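Local atomic coordinates of probable CoA-transferase alpha subunit (Rhodococcus jostii, PDB entry 6COJ), a protein that probably acts on a CoA thioester substrate as the alpha subunit of an enzyme of the coenzyme A transferase family. Residues W41-K46 with K266-Y271; G251-L256 with G262-F267. The protein carries 1 engineered substitution. All coordinates share one frame; numbering follows the deposited sequence.

Contact 1 of 2, residues W41-K46 with K266-Y271. With F8G (S-{(3R,5R,9R)-1-[(2R,3S,4R,5R)-5-(6-amino-9H-purin-9-yl)-4-hydroxy-3-(phosphonooxy)tetrahydrofuran-2-yl]-3,5,9-trihydroxy-8,8-dimethyl-3,5-dioxido-10,14-dioxo-2,4,6-trioxa-11,15-diaza-3lambda~5~,5lambda~5~-diphosphaheptadecan-17-yl} (5R,10R)-7-hydroxy-10-methyl-2-oxo-1-oxaspiro[4.5]dec-6-ene-6-carbothioate (non-preferred name)), chain E.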
ATOM      1  N   TRP A  41      -5.871   6.624 -15.500  1.00 14.03           N
ATOM      2  CA  TRP A  41      -7.025   5.758 -15.280  1.00 12.68           C
ATOM      3  C   TRP A  41      -8.156   6.206 -16.194  1.00 14.45           C
ATOM      4  O   TRP A  41      -8.624   7.339 -16.073  1.00 14.80           O
ATOM      5  CB  TRP A  41      -7.461   5.906 -13.819  1.00 16.09           C
ATOM      6  CG  TRP A  41      -8.747   5.225 -13.426  1.00 13.04           C
ATOM      7  CD1 TRP A  41     -10.028   5.622 -13.736  1.00 15.10           C
ATOM      8  CD2 TRP A  41      -8.876   4.071 -12.588  1.00 13.96           C
ATOM      9  NE1 TRP A  41     -10.937   4.767 -13.159  1.00 15.37           N
ATOM     10  CE2 TRP A  41     -10.256   3.815 -12.441  1.00 14.22           C
ATOM     11  CE3 TRP A  41      -7.958   3.220 -11.957  1.00 14.34           C
ATOM     12  CZ2 TRP A  41     -10.738   2.747 -11.684  1.00 15.72           C
ATOM     13  CZ3 TRP A  41      -8.442   2.159 -11.206  1.00 13.74           C
ATOM     14  CH2 TRP A  41      -9.818   1.936 -11.078  1.00 14.85           C
ATOM     15  N   GLY A  42      -8.606   5.343 -17.106  1.00 14.28           N
ATOM     16  CA  GLY A  42      -9.704   5.755 -17.970  1.00 14.70           C
ATOM     17  C   GLY A  42      -9.347   7.037 -18.702  1.00 14.88           C
ATOM     18  O   GLY A  42      -8.272   7.148 -19.303  1.00 15.51           O
ATOM     19  N   SER A  43     -10.229   8.031 -18.634  1.00 13.68           N
ATOM     20  CA  SER A  43      -9.932   9.345 -19.207  1.00 14.52           C
ATOM     21  C   SER A  43      -9.441  10.327 -18.140  1.00 14.95           C
ATOM     22  O   SER A  43      -9.941  11.451 -17.996  1.00 15.79           O
ATOM     23  CB  SER A  43     -11.144   9.877 -19.967  1.00 14.54           C
ATOM     24  OG  SER A  43     -10.845  11.073 -20.664  1.00 17.27           O
ATOM     25  N   ARG A  44      -8.430   9.898 -17.381  1.00 14.48           N
ATOM     26  CA  ARG A  44      -7.921  10.662 -16.243  1.00 14.42           C
ATOM     27  C   ARG A  44      -6.403  10.596 -16.228  1.00 12.99           C
ATOM     28  O   ARG A  44      -5.823   9.511 -16.096  1.00 14.18           O
ATOM     29  CB  ARG A  44      -8.494  10.155 -14.909  1.00 15.90           C
ATOM     30  CG  ARG A  44     -10.003   9.964 -14.926  1.00 16.39           C
ATOM     31  CD  ARG A  44     -10.531   9.332 -13.644  1.00 15.30           C
ATOM     32  NE  ARG A  44     -11.867   8.776 -13.842  1.00 16.54           N
ATOM     33  CZ  ARG A  44     -12.856   8.807 -12.956  1.00 17.21           C
ATOM     34  NH1 ARG A  44     -12.702   9.407 -11.776  1.00 18.44           N
ATOM     35  NH2 ARG A  44     -14.023   8.259 -13.264  1.00 17.10           N
ATOM     36  N   ARG A  45      -5.778  11.769 -16.343  1.00 14.25           N
ATOM     37  CA  ARG A  45      -4.323  11.964 -16.270  1.00 14.72           C
ATOM     38  C   ARG A  45      -3.546  10.918 -17.054  1.00 14.29           C
ATOM     39  O   ARG A  45      -2.564  10.339 -16.585  1.00 14.53           O
ATOM     40  CB  ARG A  45      -3.814  12.129 -14.836  1.00 13.23           C
ATOM     41  CG  ARG A  45      -2.630  13.101 -14.776  1.00 14.76           C
ATOM     42  CD  ARG A  45      -2.093  13.321 -13.351  1.00 14.03           C
ATOM     43  NE  ARG A  45      -1.537  12.067 -12.836  1.00 14.43           N
ATOM     44  CZ  ARG A  45      -1.926  11.436 -11.733  1.00 14.32           C
ATOM     45  NH1 ARG A  45      -2.849  11.956 -10.921  1.00 13.82           N
ATOM     46  NH2 ARG A  45      -1.353  10.271 -11.436  1.00 14.66           N
ATOM     47  N   LYS A  46      -3.981  10.704 -18.298  1.00 14.00           N
ATOM     48  CA  LYS A  46      -3.230   9.835 -19.176  1.00 15.48           C
ATOM     49  C   LYS A  46      -2.056  10.603 -19.776  1.00 14.42           C
ATOM     50  O   LYS A  46      -2.156  11.807 -20.016  1.00 14.92           O
ATOM     51  CB  LYS A  46      -4.136   9.359 -20.304  1.00 15.39           C
ATOM     52  CG  LYS A  46      -5.113   8.294 -19.843  1.00 14.19           C
ATOM     53  CD  LYS A  46      -4.393   6.999 -19.585  1.00 15.01           C
ATOM     54  CE  LYS A  46      -5.314   5.924 -19.065  1.00 14.81           C
ATOM     55  NZ  LYS A  46      -4.535   4.673 -18.917  1.00 14.49           N
ATOM     56  N   LYS A 266     -15.798  18.320 -24.760  1.00 24.01           N
ATOM     57  CA  LYS A 266     -16.171  18.554 -26.150  1.00 24.04           C
ATOM     58  C   LYS A 266     -15.170  17.914 -27.104  1.00 23.19           C
ATOM     59  O   LYS A 266     -15.559  17.328 -28.122  1.00 24.41           O
ATOM     60  CB  LYS A 266     -16.297  20.058 -26.406  1.00 27.82           C
ATOM     61  CG  LYS A 266     -17.607  20.686 -25.909  1.00 39.06           C
ATOM     62  CD  LYS A 266     -17.528  21.143 -24.464  1.00 57.51           C
ATOM     63  CE  LYS A 266     -18.839  20.928 -23.723  1.00 59.05           C
ATOM     64  NZ  LYS A 266     -18.734  21.099 -22.247  1.00 54.18           N
ATOM     65  N   PHE A 267     -13.872  18.004 -26.792  1.00 22.49           N
ATOM     66  CA  PHE A 267     -12.891  17.416 -27.693  1.00 24.92           C
ATOM     67  C   PHE A 267     -12.904  15.900 -27.620  1.00 20.76           C
ATOM     68  O   PHE A 267     -12.718  15.226 -28.639  1.00 22.10           O
ATOM     69  CB  PHE A 267     -11.479  17.948 -27.455  1.00 22.52           C
ATOM     70  CG  PHE A 267     -10.533  17.583 -28.562  1.00 23.70           C
ATOM     71  CD1 PHE A 267     -10.523  18.313 -29.742  1.00 24.66           C
ATOM     72  CD2 PHE A 267      -9.709  16.477 -28.459  1.00 23.07           C
ATOM     73  CE1 PHE A 267      -9.684  17.965 -30.780  1.00 27.50           C
ATOM     74  CE2 PHE A 267      -8.862  16.124 -29.496  1.00 22.25           C
ATOM     75  CZ  PHE A 267      -8.854  16.870 -30.664  1.00 24.99           C
ATOM     76  N   GLN A 268     -13.095  15.335 -26.427  1.00 20.23           N
ATOM     77  CA  GLN A 268     -13.188  13.881 -26.349  1.00 19.00           C
ATOM     78  C   GLN A 268     -14.366  13.366 -27.163  1.00 20.26           C
ATOM     79  O   GLN A 268     -14.255  12.343 -27.845  1.00 20.86           O
ATOM     80  CB  GLN A 268     -13.275  13.399 -24.906  1.00 18.35           C
ATOM     81  CG  GLN A 268     -13.366  11.888 -24.840  1.00 17.88           C
ATOM     82  CD  GLN A 268     -13.159  11.361 -23.450  1.00 18.71           C
ATOM     83  OE1 GLN A 268     -12.028  11.169 -23.019  1.00 22.47           O
ATOM     84  NE2 GLN A 268     -14.248  11.106 -22.753  1.00 20.37           N
ATOM     85  N   ARG A 269     -15.500  14.068 -27.107  1.00 21.54           N
ATOM     86  CA  ARG A 269     -16.625  13.711 -27.964  1.00 23.84           C
ATOM     87  C   ARG A 269     -16.239  13.750 -29.435  1.00 27.43           C
ATOM     88  O   ARG A 269     -16.640  12.872 -30.207  1.00 26.38           O
ATOM     89  CB  ARG A 269     -17.826  14.612 -27.690  1.00 27.24           C
ATOM     90  CG  ARG A 269     -18.595  14.213 -26.454  1.00 33.93           C
ATOM     91  CD  ARG A 269     -19.928  14.924 -26.356  1.00 37.57           C
ATOM     92  NE  ARG A 269     -19.793  16.364 -26.198  1.00 44.29           N
ATOM     93  CZ  ARG A 269     -19.759  16.984 -25.024  1.00 50.85           C
ATOM     94  NH1 ARG A 269     -19.821  16.287 -23.894  1.00 37.31           N
ATOM     95  NH2 ARG A 269     -19.648  18.301 -24.979  1.00 44.67           N
ATOM     96  N   HIS A 270     -15.454  14.753 -29.840  1.00 23.75           N
ATOM     97  CA  HIS A 270     -15.023  14.846 -31.233  1.00 29.15           C
ATOM     98  C   HIS A 270     -14.103  13.690 -31.610  1.00 24.42           C
ATOM     99  O   HIS A 270     -14.216  13.127 -32.707  1.00 25.69           O
ATOM    100  CB  HIS A 270     -14.335  16.192 -31.474  1.00 28.77           C
ATOM    101  CG  HIS A 270     -13.881  16.398 -32.887  1.00 27.82           C
ATOM    102  ND1 HIS A 270     -14.762  16.523 -33.939  1.00 32.86           N
ATOM    103  CD2 HIS A 270     -12.642  16.503 -33.416  1.00 26.38           C
ATOM    104  CE1 HIS A 270     -14.085  16.694 -35.058  1.00 29.84           C
ATOM    105  NE2 HIS A 270     -12.797  16.684 -34.769  1.00 30.24           N
ATOM    106  N   TYR A 271     -13.186  13.317 -30.712  1.00 24.22           N
ATOM    107  CA  TYR A 271     -12.357  12.137 -30.933  1.00 22.47           C
ATOM    108  C   TYR A 271     -13.218  10.899 -31.168  1.00 24.44           C
ATOM    109  O   TYR A 271     -13.019  10.160 -32.143  1.00 24.04           O
ATOM    110  CB  TYR A 271     -11.414  11.938 -29.734  1.00 20.57           C
ATOM    111  CG  TYR A 271     -10.968  10.508 -29.520  1.00 19.28           C
ATOM    112  CD1 TYR A 271      -9.970   9.938 -30.307  1.00 19.49           C
ATOM    113  CD2 TYR A 271     -11.551   9.721 -28.532  1.00 18.80           C
ATOM    114  CE1 TYR A 271      -9.568   8.622 -30.116  1.00 19.22           C
ATOM    115  CE2 TYR A 271     -11.158   8.402 -28.335  1.00 18.58           C
ATOM    116  CZ  TYR A 271     -10.164   7.860 -29.129  1.00 18.78           C
ATOM    117  OH  TYR A 271      -9.763   6.560 -28.936  1.00 19.98           O
TER
HETATM  118  C4  F8G E 301     -25.817  -6.661 -29.104  1.00117.95           C
HETATM  119  C5  F8G E 301     -25.896  -8.038 -28.599  1.00116.78           C
HETATM  120  C6  F8G E 301     -25.035  -9.064 -29.234  1.00118.50           C
HETATM  121  C8  F8G E 301     -27.267  -6.752 -27.480  1.00114.51           C
HETATM  122  N1  F8G E 301     -24.213  -8.702 -30.247  1.00119.04           N
HETATM  123  N3  F8G E 301     -24.980  -6.348 -30.121  1.00121.48           N
HETATM  124  C1' F8G E 301     -26.881  -4.493 -28.577  1.00114.06           C
HETATM  125  C2  F8G E 301     -24.113  -7.334 -30.774  1.00120.09           C
HETATM  126  C2' F8G E 301     -28.310  -4.012 -28.429  1.00122.67           C
HETATM  127  C3' F8G E 301     -28.092  -2.590 -27.963  1.00126.06           C
HETATM  128  C4' F8G E 301     -26.902  -2.714 -27.048  1.00107.28           C
HETATM  129  C5' F8G E 301     -27.367  -2.993 -25.635  1.00 92.19           C
HETATM  130  CAA F8G E 301     -14.940  -1.326  -7.247  1.00 15.57           C
HETATM  131  CAB F8G E 301     -16.050  -1.146  -8.253  1.00 14.67           C
HETATM  132  CAC F8G E 301     -15.854  -0.631  -9.484  1.00 18.36           C
HETATM  133  CAD F8G E 301     -14.589   0.147  -9.816  1.00 23.89           C
HETATM  134  CAE F8G E 301     -13.697   0.301  -8.587  1.00 18.29           C
HETATM  135  CAF F8G E 301     -13.582  -1.010  -7.837  1.00 16.21           C
HETATM  136  CAG F8G E 301     -16.841  -0.868 -10.552  1.00 19.53           C
HETATM  137  CAI F8G E 301     -12.304   0.803  -8.936  1.00 19.33           C
HETATM  138  CAK F8G E 301     -14.820   1.525 -10.472  1.00 22.63           C
HETATM  139  CAL F8G E 301     -14.279   1.485 -11.912  1.00 23.78           C
HETATM  140  CAM F8G E 301     -13.762   0.072 -12.019  1.00 28.26           C
HETATM  141  CAQ F8G E 301     -19.022  -1.720 -11.944  1.00 15.79           C
HETATM  142  CAR F8G E 301     -19.736  -0.405 -12.204  1.00 16.88           C
HETATM  143  CAT F8G E 301     -21.479  -0.717 -13.847  1.00 18.44           C
HETATM  144  CAU F8G E 301     -21.936  -0.356 -15.248  1.00 21.43           C
HETATM  145  CAV F8G E 301     -23.028  -1.268 -15.795  1.00 22.85           C
HETATM  146  CAX F8G E 301     -24.486   0.011 -17.216  1.00 23.42           C
HETATM  147  CAY F8G E 301     -24.943   0.374 -18.605  1.00 22.56           C
HETATM  148  CAZ F8G E 301     -26.268  -0.304 -18.973  1.00 23.08           C
HETATM  149  CBA F8G E 301     -26.560  -0.051 -20.445  1.00 24.17           C
HETATM  150  CBM F8G E 301     -26.144  -1.804 -18.752  1.00 23.16           C
HETATM  151  CBN F8G E 301     -27.435   0.250 -18.163  1.00 25.23           C
HETATM  152  N6  F8G E 301     -25.069 -10.349 -28.807  1.00116.58           N
HETATM  153  N7  F8G E 301     -26.805  -8.024 -27.603  1.00115.13           N
HETATM  154  N9  F8G E 301     -26.682  -5.949 -28.387  1.00115.01           N
HETATM  155  NAS F8G E 301     -20.245  -0.323 -13.553  1.00 16.00           N
HETATM  156  NAW F8G E 301     -23.461  -0.829 -17.115  1.00 20.77           N
HETATM  157  O2' F8G E 301     -29.026  -4.055 -29.666  1.00127.87           O
HETATM  158  O3' F8G E 301     -27.647  -1.791 -29.044  1.00149.83           O
HETATM  159  O4' F8G E 301     -26.160  -3.830 -27.538  1.00107.48           O
HETATM  160  O5' F8G E 301     -28.071  -1.852 -25.155  1.00 79.92           O
HETATM  161  OAH F8G E 301     -17.152  -1.491  -7.878  1.00 15.22           O
HETATM  162  OAJ F8G E 301     -16.605  -0.450 -11.679  1.00 18.02           O
HETATM  163  OAN F8G E 301     -13.296  -0.478 -12.993  1.00 31.19           O
HETATM  164  OAO F8G E 301     -13.877  -0.630 -10.771  1.00 25.07           O
HETATM  165  OBB F8G E 301     -25.430  -0.524 -21.163  1.00 24.37           O
HETATM  166  OBD F8G E 301     -26.279  -1.469 -23.420  1.00 43.85           O
HETATM  167  OBJ F8G E 301     -22.190  -1.310 -13.046  1.00 17.86           O
HETATM  168  OBK F8G E 301     -25.019   0.477 -16.221  1.00 25.67           O
HETATM  169  OBL F8G E 301     -25.086   1.799 -18.717  1.00 26.53           O
HETATM  170  OBO F8G E 301     -23.953  -0.675 -23.188  1.00 28.07           O
HETATM  171  OBP F8G E 301     -25.737   1.078 -23.147  1.00 27.13           O
HETATM  172  OBQ F8G E 301     -28.504  -0.160 -23.273  1.00 66.89           O
HETATM  173  OBR F8G E 301     -28.459  -2.617 -22.792  1.00 85.92           O
HETATM  174  OCI F8G E 301     -27.943   0.010 -30.801  1.00173.85           O
HETATM  175  OCJ F8G E 301     -29.716  -1.688 -30.424  1.00168.52           O
HETATM  176  OCK F8G E 301     -29.297   0.085 -28.720  1.00203.96           O
HETATM  177  PBC F8G E 301     -25.354  -0.330 -22.756  1.00 25.67           P
HETATM  178  PBE F8G E 301     -27.873  -1.489 -23.608  1.00 68.91           P
HETATM  179  PCH F8G E 301     -28.680  -0.808 -29.770  1.00173.84           P
HETATM  180  SAP F8G E 301     -18.289  -1.692 -10.339  1.00 15.75           S
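Ser-43 and Gln-268 carry this contact between them, through one short side-chain hydrogen bond that shows how a ligand-binding loop can be tied to a helix far along the chain. Ser-43 OG donates to Gln-268 OE1 at 2.6 Å. The hydroxyl comes at the carbonyl from one side of its axis, with a C=O...donor angle of 137°, and lies 17° out of the amide plane. Gln-268 reaches across by being almost fully stretched: CG stands anti to the backbone N (chi1 -180°) and the chain runs straight on beyond it, bringing the amide to the loop although the closest CA atoms are 9.1 Å apart. Both residues are buried, and Gln-268 NE2 has a hydrogen bond of its own outside this pair.

The loop follows strand 35-38 of the parallel sheet, at the carboxyl end where alpha/beta folds of Rossmann type commonly hold their ligands. It is closed internally by a backbone bond from Trp-41 N to Arg-44 O (2.9 Å). Asp-92 takes a bond from Ser-43 N and a salt bridge from Arg-44.

Trp-41 makes the apolar contact of this loop with the spirolactone end of F8G. Its CH2 lies 3.5 Å from the methyl carbon CAI of F8G, which sits at the edge of the indole near the ring plane, and CZ2 is 3.8 Å from the lactone carbon CAL. The indole also stacks on an aromatic side chain of another protein chain.

Contact 2 of 2, residues G251-L256 with G262-F267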
ATOM      1  N   GLY A 251      -0.080  18.101 -21.288  1.00 18.20           N
ATOM      2  CA  GLY A 251       0.340  16.815 -21.811  1.00 20.33           C
ATOM      3  C   GLY A 251      -0.582  15.661 -21.489  1.00 17.83           C
ATOM      4  O   GLY A 251      -0.321  14.543 -21.948  1.00 16.74           O
ATOM      5  N   ALA A 252      -1.636  15.897 -20.703  1.00 15.80           N
ATOM      6  CA  ALA A 252      -2.675  14.904 -20.497  1.00 15.51           C
ATOM      7  C   ALA A 252      -3.907  15.142 -21.364  1.00 14.74           C
ATOM      8  O   ALA A 252      -4.793  14.283 -21.398  1.00 16.27           O
ATOM      9  CB  ALA A 252      -3.070  14.834 -19.015  1.00 15.50           C
ATOM     10  N   HIS A 253      -3.978  16.266 -22.075  1.00 16.60           N
ATOM     11  CA  HIS A 253      -5.143  16.556 -22.909  1.00 16.98           C
ATOM     12  C   HIS A 253      -5.354  15.404 -23.897  1.00 15.97           C
ATOM     13  O   HIS A 253      -4.394  14.992 -24.541  1.00 18.77           O
ATOM     14  CB  HIS A 253      -4.923  17.862 -23.675  1.00 17.74           C
ATOM     15  CG  HIS A 253      -6.118  18.296 -24.461  1.00 17.92           C
ATOM     16  ND1 HIS A 253      -6.395  17.811 -25.723  1.00 18.58           N
ATOM     17  CD2 HIS A 253      -7.121  19.154 -24.156  1.00 21.79           C
ATOM     18  CE1 HIS A 253      -7.520  18.347 -26.158  1.00 19.84           C
ATOM     19  NE2 HIS A 253      -7.976  19.172 -25.231  1.00 19.50           N
ATOM     20  N   PHE A 254      -6.576  14.886 -24.057  1.00 17.81           N
ATOM     21  CA  PHE A 254      -7.823  15.479 -23.582  1.00 18.00           C
ATOM     22  C   PHE A 254      -8.400  14.863 -22.309  1.00 18.42           C
ATOM     23  O   PHE A 254      -9.588  15.036 -22.030  1.00 20.33           O
ATOM     24  CB  PHE A 254      -8.883  15.394 -24.699  1.00 17.82           C
ATOM     25  CG  PHE A 254      -8.914  14.064 -25.418  1.00 21.38           C
ATOM     26  CD1 PHE A 254      -9.655  12.996 -24.915  1.00 21.23           C
ATOM     27  CD2 PHE A 254      -8.201  13.880 -26.598  1.00 20.81           C
ATOM     28  CE1 PHE A 254      -9.681  11.774 -25.585  1.00 21.76           C
ATOM     29  CE2 PHE A 254      -8.223  12.660 -27.272  1.00 22.40           C
ATOM     30  CZ  PHE A 254      -8.965  11.608 -26.764  1.00 24.59           C
ATOM     31  N   THR A 255      -7.582  14.161 -21.526  1.00 15.36           N
ATOM     32  CA  THR A 255      -8.052  13.642 -20.246  1.00 15.49           C
ATOM     33  C   THR A 255      -7.882  14.705 -19.156  1.00 15.60           C
ATOM     34  O   THR A 255      -7.208  15.723 -19.346  1.00 17.20           O
ATOM     35  CB  THR A 255      -7.311  12.350 -19.879  1.00 17.41           C
ATOM     36  OG1 THR A 255      -5.922  12.609 -19.600  1.00 15.88           O
ATOM     37  CG2 THR A 255      -7.419  11.363 -21.042  1.00 16.19           C
ATOM     38  N   LEU A 256      -8.513  14.480 -18.005  1.00 16.73           N
ATOM     39  CA  LEU A 256      -8.369  15.439 -16.908  1.00 15.73           C
ATOM     40  C   LEU A 256      -6.991  15.310 -16.250  1.00 15.33           C
ATOM     41  O   LEU A 256      -6.260  14.340 -16.459  1.00 16.23           O
ATOM     42  CB  LEU A 256      -9.510  15.304 -15.892  1.00 17.31           C
ATOM     43  CG  LEU A 256      -9.769  13.976 -15.175  1.00 16.18           C
ATOM     44  CD1 LEU A 256      -8.705  13.669 -14.128  1.00 16.91           C
ATOM     45  CD2 LEU A 256     -11.152  13.992 -14.526  1.00 19.55           C
ATOM     46  N   GLY A 262      -9.521  20.167 -15.996  1.00 18.99           N
ATOM     47  CA  GLY A 262     -10.472  19.090 -16.165  1.00 17.80           C
ATOM     48  C   GLY A 262     -10.410  18.475 -17.554  1.00 18.29           C
ATOM     49  O   GLY A 262      -9.576  18.819 -18.392  1.00 22.35           O
ATOM     50  N   ARG A 263     -11.315  17.530 -17.786  1.00 18.00           N
ATOM     51  CA  ARG A 263     -11.377  16.866 -19.082  1.00 19.06           C
ATOM     52  C   ARG A 263     -11.926  17.819 -20.135  1.00 18.90           C
ATOM     53  O   ARG A 263     -12.853  18.590 -19.880  1.00 20.90           O
ATOM     54  CB  ARG A 263     -12.273  15.628 -18.987  1.00 17.61           C
ATOM     55  CG  ARG A 263     -12.379  14.811 -20.280  1.00 17.07           C
ATOM     56  CD  ARG A 263     -13.223  13.547 -20.081  1.00 18.13           C
ATOM     57  NE  ARG A 263     -12.681  12.701 -19.019  1.00 17.26           N
ATOM     58  CZ  ARG A 263     -13.240  12.536 -17.825  1.00 17.04           C
ATOM     59  NH1 ARG A 263     -14.385  13.138 -17.535  1.00 20.33           N
ATOM     60  NH2 ARG A 263     -12.659  11.758 -16.924  1.00 17.15           N
ATOM     61  N   ASP A 264     -11.350  17.766 -21.335  1.00 18.00           N
ATOM     62  CA  ASP A 264     -11.905  18.514 -22.463  1.00 20.28           C
ATOM     63  C   ASP A 264     -13.019  17.658 -23.044  1.00 20.10           C
ATOM     64  O   ASP A 264     -12.804  16.861 -23.957  1.00 21.87           O
ATOM     65  CB  ASP A 264     -10.825  18.811 -23.493  1.00 19.06           C
ATOM     66  CG  ASP A 264     -11.304  19.751 -24.583  1.00 19.90           C
ATOM     67  OD1 ASP A 264     -12.533  19.903 -24.775  1.00 20.43           O
ATOM     68  OD2 ASP A 264     -10.439  20.353 -25.248  1.00 20.87           O
ATOM     69  N   GLU A 265     -14.220  17.805 -22.469  1.00 20.51           N
ATOM     70  CA  GLU A 265     -15.334  16.924 -22.811  1.00 19.94           C
ATOM     71  C   GLU A 265     -15.735  17.077 -24.272  1.00 22.71           C
ATOM     72  O   GLU A 265     -15.986  16.080 -24.963  1.00 24.29           O
ATOM     73  CB  GLU A 265     -16.530  17.213 -21.897  1.00 21.45           C
ATOM     74  CG  GLU A 265     -16.272  16.992 -20.404  1.00 20.48           C
ATOM     75  CD  GLU A 265     -16.266  15.528 -20.021  1.00 25.03           C
ATOM     76  OE1 GLU A 265     -15.988  15.226 -18.841  1.00 25.03           O
ATOM     77  OE2 GLU A 265     -16.535  14.681 -20.894  1.00 22.74           O
ATOM     78  N   LYS A 266     -15.798  18.320 -24.760  1.00 24.01           N
ATOM     79  CA  LYS A 266     -16.171  18.554 -26.150  1.00 24.04           C
ATOM     80  C   LYS A 266     -15.170  17.914 -27.104  1.00 23.19           C
ATOM     81  O   LYS A 266     -15.559  17.328 -28.122  1.00 24.41           O
ATOM     82  CB  LYS A 266     -16.297  20.058 -26.406  1.00 27.82           C
ATOM     83  CG  LYS A 266     -17.607  20.686 -25.909  1.00 39.06           C
ATOM     84  CD  LYS A 266     -17.528  21.143 -24.464  1.00 57.51           C
ATOM     85  CE  LYS A 266     -18.839  20.928 -23.723  1.00 59.05           C
ATOM     86  NZ  LYS A 266     -18.734  21.099 -22.247  1.00 54.18           N
ATOM     87  N   PHE A 267     -13.872  18.004 -26.792  1.00 22.49           N
ATOM     88  CA  PHE A 267     -12.891  17.416 -27.693  1.00 24.92           C
ATOM     89  C   PHE A 267     -12.904  15.900 -27.620  1.00 20.76           C
ATOM     90  O   PHE A 267     -12.718  15.226 -28.639  1.00 22.10           O
ATOM     91  CB  PHE A 267     -11.479  17.948 -27.455  1.00 22.52           C
ATOM     92  CG  PHE A 267     -10.533  17.583 -28.562  1.00 23.70           C
ATOM     93  CD1 PHE A 267     -10.523  18.313 -29.742  1.00 24.66           C
ATOM     94  CD2 PHE A 267      -9.709  16.477 -28.459  1.00 23.07           C
ATOM     95  CE1 PHE A 267      -9.684  17.965 -30.780  1.00 27.50           C
ATOM     96  CE2 PHE A 267      -8.862  16.124 -29.496  1.00 22.25           C
ATOM     97  CZ  PHE A 267      -8.854  16.870 -30.664  1.00 24.99           C
TER
HETATM   98  O   HOH W   1      -8.042  17.710 -21.170  1.00 22.18           O
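At its edge the His-253 imidazole meets Asp-264, and over one face lies Phe-254 CB, toward the rim. NE2 donates to Asp-264 OD2 at 2.7 Å, close to straight at 166° and nearly in the ring plane, while the carboxylate, met on its anti side, is turned 73° from the ring. The Phe-267 ring turns its edge to Phe-254 CD2, which is 3.5 Å from Phe-267 CD2; the two ring planes are inclined at 54°. His-253 CE1 approaches the same Phe-267 CD2 at 3.7 Å, making a three-ring aromatic cluster.

Asp-264 illustrates an N-cap with two duties: OD1 accepts from Phe-267 N (3.1 Å) from above the carboxylate plane, and OD2 holds the histidine. With an alanine at His-253, Asp-264 OD2 would probably be left without its NE2 mate, and the capping carboxylate would be freer to turn.

Asp-264 N makes only a weak bond to Phe-254 O. A water bridges the two segments, donating to Thr-255 O at 2.8 Å and meeting Gly-262 O and Asp-264 N through weak bonds. Leu-256 CD2 packs 3.6 Å from Arg-263 NH2, whose guanidinium forms a salt bridge with Glu-265 through NH1.

The loop after strand 244-247 is thus folded against the start of helix 265-274. Helix 293-306 covers the cluster, with Tyr-296 bonded to His-253 ND1 and Val-300 touching Phe-267, while Pro-70 of helix 70-77 packs on Phe-254.

From the N terminus, the chain first leaves strand 35-38 of the parallel sheet into residues 41-46, whose partner comes some 220 residues later on helix 265-274: contact 1 therefore closes a very long loop. Contact 2 closes a short one, between the segment after strand 244-247, outermost in the sheet within this chain, and the start of that same helix. It nests inside contact 1, and the two share Lys-266 and Phe-267. The inner and outer loops also meet directly, through probable hydrogen bonds from Arg-45 N to Leu-256 O and from Arg-263 NH2 to Ser-43 O. Together they join the ligand-side loop, the last sheet strand's exit and helix 265-274.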